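PDB 4N0L: predicted component of a thermophile-specific DNA repair system, contains a RAMP domain from Methanopyrus kandleri, which binds RNA as the type III-A CRISPR-associated RAMP protein Csm3, and probably acts as an endonuclease in antiviral defence. Local coordinates for residues E84-G89 and D126-S131; C88-R93 and P107-N112; Y102-P107 and Y151-D156. All blocks are in the same frame, centred on the assembly; numbering follows the deposited sequence.

Contact 1. Residues E84-G89 and D126-S131. With ZN (zinc ion), chain C.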
# COMPACT_ATOMS: atom_id res chain seq x y z
N GLU A 84 1.20 -14.64 -9.22
CA GLU A 84 1.23 -13.23 -8.86
C GLU A 84 -0.04 -12.51 -9.29
O GLU A 84 -0.87 -13.07 -10.01
CB GLU A 84 2.44 -12.53 -9.48
CG GLU A 84 2.38 -12.45 -10.99
CD GLU A 84 3.53 -11.64 -11.57
OE1 GLU A 84 4.51 -11.38 -10.84
OE2 GLU A 84 3.45 -11.27 -12.76
N ARG A 85 -0.18 -11.26 -8.84
CA ARG A 85 -1.34 -10.43 -9.15
C ARG A 85 -2.67 -11.13 -8.90
O ARG A 85 -3.42 -11.42 -9.83
CB ARG A 85 -1.27 -9.96 -10.61
N HIS A 86 -2.95 -11.42 -7.63
CA HIS A 86 -4.27 -11.91 -7.25
C HIS A 86 -5.29 -10.80 -7.46
O HIS A 86 -5.11 -9.69 -6.97
CB HIS A 86 -4.30 -12.38 -5.79
CG HIS A 86 -5.68 -12.38 -5.19
ND1 HIS A 86 -6.47 -13.50 -5.13
CD2 HIS A 86 -6.39 -11.39 -4.60
CE1 HIS A 86 -7.62 -13.21 -4.55
NE2 HIS A 86 -7.60 -11.93 -4.21
N GLU A 87 -6.34 -11.10 -8.21
CA GLU A 87 -7.43 -10.16 -8.39
C GLU A 87 -8.78 -10.87 -8.30
O GLU A 87 -9.03 -11.82 -9.05
CB GLU A 87 -7.30 -9.43 -9.72
CG GLU A 87 -6.15 -8.44 -9.78
CD GLU A 87 -5.99 -7.81 -11.14
OE1 GLU A 87 -5.60 -8.54 -12.09
OE2 GLU A 87 -6.25 -6.60 -11.28
N CYS A 88 -9.63 -10.42 -7.39
CA CYS A 88 -10.98 -10.97 -7.27
C CYS A 88 -11.98 -9.83 -7.14
O CYS A 88 -11.59 -8.67 -6.96
CB CYS A 88 -11.09 -11.91 -6.08
SG CYS A 88 -11.20 -11.08 -4.47
N GLY A 89 -13.26 -10.15 -7.23
CA GLY A 89 -14.29 -9.14 -7.16
C GLY A 89 -14.98 -9.08 -5.82
O GLY A 89 -15.92 -8.30 -5.63
N ASP A 126 -12.45 -10.16 -11.73
CA ASP A 126 -12.19 -11.57 -11.49
C ASP A 126 -10.97 -12.03 -12.28
O ASP A 126 -11.07 -12.89 -13.16
CB ASP A 126 -13.41 -12.42 -11.84
CG ASP A 126 -13.26 -13.88 -11.42
OD1 ASP A 126 -12.40 -14.17 -10.56
OD2 ASP A 126 -14.00 -14.73 -11.95
N GLY A 127 -9.82 -11.44 -11.97
CA GLY A 127 -8.58 -11.74 -12.67
C GLY A 127 -8.12 -13.17 -12.51
O GLY A 127 -7.55 -13.75 -13.43
N ILE A 128 -8.38 -13.75 -11.34
CA ILE A 128 -7.99 -15.13 -11.07
C ILE A 128 -8.89 -16.10 -11.84
O ILE A 128 -8.55 -17.28 -11.98
CB ILE A 128 -8.05 -15.46 -9.57
CG1 ILE A 128 -9.46 -15.22 -9.03
CG2 ILE A 128 -7.05 -14.61 -8.80
CD1 ILE A 128 -9.61 -15.54 -7.56
N GLY A 129 -10.02 -15.61 -12.33
CA GLY A 129 -10.92 -16.41 -13.13
C GLY A 129 -11.75 -17.37 -12.31
O GLY A 129 -12.05 -18.48 -12.74
N PHE A 130 -12.13 -16.93 -11.10
CA PHE A 130 -12.92 -17.73 -10.18
C PHE A 130 -14.25 -18.18 -10.80
O PHE A 130 -14.75 -19.27 -10.52
CB PHE A 130 -13.19 -16.94 -8.90
CG PHE A 130 -13.94 -17.71 -7.84
CD1 PHE A 130 -15.30 -17.52 -7.66
CD2 PHE A 130 -13.28 -18.62 -7.03
CE1 PHE A 130 -15.99 -18.22 -6.69
CE2 PHE A 130 -13.96 -19.32 -6.05
CZ PHE A 130 -15.31 -19.13 -5.88
N SER A 131 -14.81 -17.32 -11.65
CA SER A 131 -16.09 -17.61 -12.30
C SER A 131 -15.90 -17.99 -13.76
O SER A 131 -16.81 -17.82 -14.57
CB SER A 131 -17.03 -16.40 -12.18
OG SER A 131 -16.58 -15.32 -12.97
ZN ZN C . -8.94 -10.43 -3.89
O HOH W 1 -13.76 -12.95 -8.37

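Contact 2. Residues C88-R93 and P107-N112. With ZN (zinc ion), chain C.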
# COMPACT_ATOMS: atom_id res chain seq x y z
N CYS A 88 -9.63 -10.42 -7.39
CA CYS A 88 -10.98 -10.97 -7.27
C CYS A 88 -11.98 -9.83 -7.14
O CYS A 88 -11.59 -8.67 -6.96
CB CYS A 88 -11.09 -11.91 -6.08
SG CYS A 88 -11.20 -11.08 -4.47
N GLY A 89 -13.26 -10.15 -7.23
CA GLY A 89 -14.29 -9.14 -7.16
C GLY A 89 -14.98 -9.08 -5.82
O GLY A 89 -15.92 -8.30 -5.63
N PHE A 90 -14.52 -9.89 -4.87
CA PHE A 90 -15.08 -9.88 -3.53
C PHE A 90 -14.59 -8.65 -2.76
O PHE A 90 -13.89 -8.78 -1.76
CB PHE A 90 -14.70 -11.16 -2.77
CG PHE A 90 -15.30 -12.41 -3.35
CD1 PHE A 90 -16.59 -12.79 -3.03
CD2 PHE A 90 -14.56 -13.21 -4.21
CE1 PHE A 90 -17.14 -13.95 -3.56
CE2 PHE A 90 -15.10 -14.37 -4.75
CZ PHE A 90 -16.39 -14.74 -4.42
N VAL A 91 -14.98 -7.47 -3.23
CA VAL A 91 -14.40 -6.23 -2.73
C VAL A 91 -15.35 -5.45 -1.82
O VAL A 91 -14.94 -4.53 -1.12
CB VAL A 91 -13.99 -5.31 -3.90
CG1 VAL A 91 -12.81 -5.91 -4.64
CG2 VAL A 91 -15.16 -5.10 -4.84
N ARG A 92 -16.63 -5.83 -1.83
CA ARG A 92 -17.61 -5.28 -0.91
C ARG A 92 -18.55 -6.38 -0.45
O ARG A 92 -18.76 -7.36 -1.15
CB ARG A 92 -18.39 -4.14 -1.57
CG ARG A 92 -18.38 -4.19 -3.09
CD ARG A 92 -19.79 -4.22 -3.67
NE ARG A 92 -20.47 -2.94 -3.53
N ARG A 93 -19.11 -6.21 0.75
CA ARG A 93 -19.90 -7.27 1.37
C ARG A 93 -21.15 -7.63 0.57
O ARG A 93 -21.61 -8.76 0.64
CB ARG A 93 -20.30 -6.87 2.79
CG ARG A 93 -19.28 -7.29 3.84
CD ARG A 93 -19.83 -7.09 5.24
NE ARG A 93 -20.38 -5.75 5.41
CZ ARG A 93 -19.66 -4.65 5.60
NH1 ARG A 93 -18.33 -4.73 5.64
NH2 ARG A 93 -20.25 -3.48 5.74
N PRO A 107 -14.36 -19.02 -0.09
CA PRO A 107 -12.99 -18.79 -0.57
C PRO A 107 -12.09 -18.42 0.60
O PRO A 107 -12.43 -17.52 1.36
CB PRO A 107 -13.15 -17.63 -1.55
CG PRO A 107 -14.57 -17.70 -2.00
CD PRO A 107 -15.35 -18.23 -0.83
N PRO A 108 -10.95 -19.12 0.75
CA PRO A 108 -10.15 -19.02 1.98
C PRO A 108 -9.44 -17.68 2.16
O PRO A 108 -8.94 -17.42 3.26
CB PRO A 108 -9.13 -20.16 1.81
CG PRO A 108 -8.99 -20.31 0.34
CD PRO A 108 -10.35 -20.04 -0.24
N TRP A 109 -9.40 -16.85 1.13
CA TRP A 109 -8.72 -15.56 1.22
C TRP A 109 -9.69 -14.46 1.62
O TRP A 109 -9.37 -13.27 1.53
CB TRP A 109 -8.05 -15.21 -0.11
CG TRP A 109 -9.02 -14.98 -1.23
CD1 TRP A 109 -9.65 -13.81 -1.54
CD2 TRP A 109 -9.46 -15.94 -2.19
NE1 TRP A 109 -10.47 -13.99 -2.63
CE2 TRP A 109 -10.36 -15.29 -3.05
CE3 TRP A 109 -9.17 -17.30 -2.41
CZ2 TRP A 109 -10.98 -15.95 -4.12
CZ3 TRP A 109 -9.79 -17.94 -3.46
CH2 TRP A 109 -10.69 -17.27 -4.30
N LEU A 110 -10.89 -14.85 2.04
CA LEU A 110 -11.91 -13.89 2.42
C LEU A 110 -11.93 -13.67 3.93
O LEU A 110 -11.67 -14.60 4.70
CB LEU A 110 -13.28 -14.36 1.93
CG LEU A 110 -13.60 -14.12 0.45
CD1 LEU A 110 -15.09 -14.32 0.17
CD2 LEU A 110 -13.15 -12.74 0.02
N GLU A 111 -12.20 -12.44 4.36
CA GLU A 111 -12.39 -12.14 5.78
C GLU A 111 -13.63 -11.28 5.96
O GLU A 111 -13.71 -10.17 5.42
CB GLU A 111 -11.16 -11.44 6.36
CG GLU A 111 -11.25 -11.24 7.87
CD GLU A 111 -9.96 -10.69 8.47
OE1 GLU A 111 -9.61 -9.53 8.16
OE2 GLU A 111 -9.30 -11.42 9.24
N ASN A 112 -14.59 -11.78 6.74
CA ASN A 112 -15.91 -11.17 6.86
C ASN A 112 -16.52 -10.84 5.50
O ASN A 112 -17.13 -9.78 5.32
CB ASN A 112 -15.84 -9.91 7.73
CG ASN A 112 -15.29 -10.18 9.11
OD1 ASN A 112 -15.55 -11.23 9.70
ND2 ASN A 112 -14.51 -9.24 9.64
ZN ZN C . -8.94 -10.43 -3.89

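Contact 3. Residues Y102-P107 and Y151-D156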
# COMPACT_ATOMS: atom_id res chain seq x y z
N TYR A 102 -24.46 -19.48 -4.27
CA TYR A 102 -23.77 -20.33 -5.24
C TYR A 102 -22.45 -20.87 -4.70
O TYR A 102 -21.67 -21.47 -5.44
CB TYR A 102 -23.50 -19.57 -6.54
CG TYR A 102 -24.71 -18.89 -7.14
CD1 TYR A 102 -25.70 -19.62 -7.78
CD2 TYR A 102 -24.85 -17.51 -7.08
CE1 TYR A 102 -26.80 -19.00 -8.33
CE2 TYR A 102 -25.94 -16.88 -7.64
CZ TYR A 102 -26.92 -17.63 -8.26
OH TYR A 102 -28.01 -17.01 -8.81
N LEU A 103 -22.20 -20.66 -3.41
CA LEU A 103 -20.94 -21.10 -2.82
C LEU A 103 -21.11 -22.37 -1.99
O LEU A 103 -21.95 -22.44 -1.10
CB LEU A 103 -20.34 -19.99 -1.95
CG LEU A 103 -19.95 -18.70 -2.68
CD1 LEU A 103 -19.60 -17.60 -1.69
CD2 LEU A 103 -18.79 -18.96 -3.63
N ARG A 104 -20.29 -23.37 -2.29
CA ARG A 104 -20.26 -24.60 -1.51
C ARG A 104 -19.45 -24.38 -0.24
O ARG A 104 -19.71 -24.99 0.80
CB ARG A 104 -19.63 -25.74 -2.32
CG ARG A 104 -20.37 -26.10 -3.60
CD ARG A 104 -19.59 -27.13 -4.39
NE ARG A 104 -20.35 -27.67 -5.51
CZ ARG A 104 -19.84 -28.47 -6.44
NH1 ARG A 104 -18.56 -28.83 -6.39
NH2 ARG A 104 -20.60 -28.91 -7.44
N GLU A 105 -18.48 -23.48 -0.33
CA GLU A 105 -17.55 -23.21 0.75
C GLU A 105 -16.93 -21.84 0.53
O GLU A 105 -16.78 -21.40 -0.61
CB GLU A 105 -16.47 -24.30 0.82
CG GLU A 105 -15.55 -24.22 2.03
CD GLU A 105 -14.58 -25.39 2.09
OE1 GLU A 105 -13.47 -25.21 2.64
OE2 GLU A 105 -14.94 -26.49 1.61
N ASP A 106 -16.57 -21.16 1.62
CA ASP A 106 -16.01 -19.82 1.52
C ASP A 106 -14.60 -19.86 0.93
O ASP A 106 -13.76 -20.64 1.37
CB ASP A 106 -15.97 -19.16 2.90
CG ASP A 106 -17.35 -18.92 3.48
OD1 ASP A 106 -18.26 -18.52 2.71
OD2 ASP A 106 -17.53 -19.13 4.70
N PRO A 107 -14.36 -19.02 -0.09
CA PRO A 107 -12.99 -18.79 -0.57
C PRO A 107 -12.09 -18.42 0.60
O PRO A 107 -12.43 -17.52 1.36
CB PRO A 107 -13.15 -17.63 -1.55
CG PRO A 107 -14.57 -17.70 -2.00
CD PRO A 107 -15.35 -18.23 -0.83
N TYR A 151 -15.32 -24.75 -3.78
CA TYR A 151 -15.88 -23.47 -3.38
C TYR A 151 -17.14 -23.12 -4.16
O TYR A 151 -18.00 -22.38 -3.67
CB TYR A 151 -14.83 -22.36 -3.53
CG TYR A 151 -13.55 -22.66 -2.80
CD1 TYR A 151 -13.49 -22.64 -1.41
CD2 TYR A 151 -12.39 -22.99 -3.50
CE1 TYR A 151 -12.32 -22.93 -0.74
CE2 TYR A 151 -11.21 -23.28 -2.83
CZ TYR A 151 -11.19 -23.25 -1.45
OH TYR A 151 -10.02 -23.53 -0.78
N ARG A 152 -17.27 -23.67 -5.36
CA ARG A 152 -18.41 -23.38 -6.21
C ARG A 152 -18.54 -24.41 -7.33
O ARG A 152 -17.54 -24.94 -7.81
CB ARG A 152 -18.30 -21.97 -6.80
CG ARG A 152 -17.09 -21.74 -7.71
CD ARG A 152 -17.46 -21.86 -9.19
NE ARG A 152 -16.31 -21.65 -10.06
CZ ARG A 152 -15.49 -22.63 -10.45
NH1 ARG A 152 -15.68 -23.87 -10.03
NH2 ARG A 152 -14.46 -22.36 -11.25
N ASP A 153 -19.77 -24.67 -7.73
CA ASP A 153 -20.05 -25.54 -8.87
C ASP A 153 -19.73 -24.79 -10.15
O ASP A 153 -20.21 -23.68 -10.35
CB ASP A 153 -21.51 -26.00 -8.86
CG ASP A 153 -21.79 -27.07 -9.89
OD1 ASP A 153 -22.52 -28.04 -9.56
OD2 ASP A 153 -21.31 -26.95 -11.03
N PRO A 154 -18.92 -25.40 -11.03
CA PRO A 154 -18.57 -24.80 -12.33
C PRO A 154 -19.81 -24.46 -13.16
O PRO A 154 -19.73 -23.60 -14.04
CB PRO A 154 -17.74 -25.90 -13.01
CG PRO A 154 -17.97 -27.15 -12.20
CD PRO A 154 -18.23 -26.68 -10.81
N ASN A 155 -20.93 -25.13 -12.90
CA ASN A 155 -22.18 -24.83 -13.57
C ASN A 155 -22.81 -23.53 -13.06
O ASN A 155 -23.64 -22.92 -13.74
CB ASN A 155 -23.17 -25.99 -13.42
CG ASN A 155 -22.73 -27.23 -14.16
OD1 ASN A 155 -22.15 -27.15 -15.25
ND2 ASN A 155 -23.01 -28.39 -13.59
N ASP A 156 -22.44 -23.13 -11.85
CA ASP A 156 -22.91 -21.87 -11.28
C ASP A 156 -21.96 -20.71 -11.56
O ASP A 156 -22.11 -19.63 -10.99
CB ASP A 156 -23.11 -22.01 -9.76
CG ASP A 156 -24.27 -22.90 -9.40
OD1 ASP A 156 -25.24 -22.96 -10.19
OD2 ASP A 156 -24.22 -23.54 -8.33

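Contact 1. Residues E84-G89 and D126-S131
Ile128 meets Glu87 O with its backbone N-H and with both branches of its side chain, in the middle of a short run that supplies two ligands, His86 and Cys88, to a zinc site of three cysteines and one histidine. The backbone N of Ile128 donates to Glu87 O over 3.1 Å, fairly straight (157° at the hydrogen). Ile128 CG2 lies 3.4 Å from that same Glu87 O, and CG1 is just as near, which sets carbon against the accepting oxygen. A chi1 of 59° places CG1 of Ile128 between its backbone N and carbonyl carbon; CD1 continues to Cys88 CB at 4.2 Å. CG2 lies obliquely against the His86 ring, 3.9 Å from ND1.

The apolar Ile128 therefore backs both zinc ligands. His86 NE2 binds the zinc ion at 2.0 Å and Cys88 SG binds it at 2.4 Å, while Cys115 and Cys118 complete the site. Bonding of His86 ND1 to Phe77 O fixes the rotation of the imidazole. Glu87 passes its CB by Gly127, and its OE2 is taken up by the N-H of Ala124.

Behind this shell, a type I turn from Asp126 to Gly129 presents the N-H of Ile128, closed by Gly129 N bonding to Asp126 O. The Asp126 carboxylate staples the following chain: OD1 accepts from Phe130 N, and a water weakly bonded to OD1 also receives the N-H of Gly89. OD2 takes two donors from one residue, Ser131 N on its syn lone pair at 2.7 Å and Ser131 OG from the anti side.

Contact 2. Residues C88-R93 and P107-N112
Trp109 directs its indole N-H at the sulfur of Cys88, a zinc ligand, and this is the polar link between the two loops. NE1 of Trp109 lies 3.5 Å from Cys88 SG, a weak hydrogen bond with 148° at the hydrogen, and the sulfur sits at the indole edge near the ring plane. Phe90 N donates weakly to the same sulfur. Two N-H groups beside the metal bond would be expected to stabilise a thiolate.

Carbon packing centres on Phe90. Leu110 lays CD1 over one face of the ring, a CH-pi contact 4.2 Å from the centroid and 25° off the normal, while CD2 rests 3.6 Å from Phe90 CB; the two side chains cross at about a right angle. At the ring's far end from CB, CZ of Phe90 meets Pro107 CG at 4.2 Å, and Phe90 CE2 approaches Trp109 CZ2 at 4.5 Å. Toward the helix start, Arg93 CG passes 3.6 Å from Asn112 O, while its guanidinium is salt-bridged to Asp234 and Glu236.

Backbone turns shape both sides. Phe90 is the centre of an inverse gamma turn, and a type I turn from Pro107 to Leu110 is closed by Leu110 N bonding to Pro107 O.

The pair brackets helix 93-99, with Arg92 at its N-cap: Phe90 packs on Val95 and Leu110 on Tyr96 of that helix, while Trp109 meets His86 edge-to-face and leans on Val76 and Phe77 of helix 74-78.

Contact 3. Residues Y102-P107 and Y151-D156
Arg104 lays one face of its guanidinium over Asp153 CA and Arg152 C, where two irregular loops run side by side and an Asx turn leads toward helix 157-160. The side chain is extended from CG to NE, and NH2 forms a salt bridge to Asp153 OD1 at 3.0 Å. Guanidinium and carboxylate planes stand 69° apart, and the pair meets through this one nitrogen; NH1 has a weak bond to Gly149 O.

Arg104 N donates to Tyr151 O at 2.9 Å. A CA-H...O contact from Leu103 CA to the same Tyr151 O, at 3.3 Å, supplements it. The Tyr151 ring meets backbone oxygens of the other loop: Glu105 O at its edge, in plane, and Asp106 O obliquely, 3.4 Å from Tyr151 CE1. Tyr102 crosses Asp156 at about a right angle, CD1 meeting Asp156 CG at 3.9 Å.

Arg152 brings CB to Tyr102 O, but its guanidinium is taken by others, NE by Phe130 O and NH1 by a salt bridge to Asp146. Asp153 holds the turn with its other oxygen: OD2 accepts Asn155 N at 2.6 Å, from the anti side.

In the fold
All three contacts tie loops together within the RAMP domain, around the short helices beside the zinc site. Contacts 1 and 2 share Cys88 and Gly89 and both touch the zinc; contact 2 is the more buried and relies on aromatic and aliphatic packing, whereas contact 1 depends on a single backbone hydrogen bond to a carbonyl and a carboxylate-held turn. Contact 3 lies farther out, its centre about 30 Å from the centre of the chain, and adds a salt bridge with more exposed side chains. Phe130 joins the three: its ring packs on Phe90 and Trp109 of contact 2 and on Leu103 and Tyr151 of contact 3. Pro107 belongs to both contacts 2 and 3.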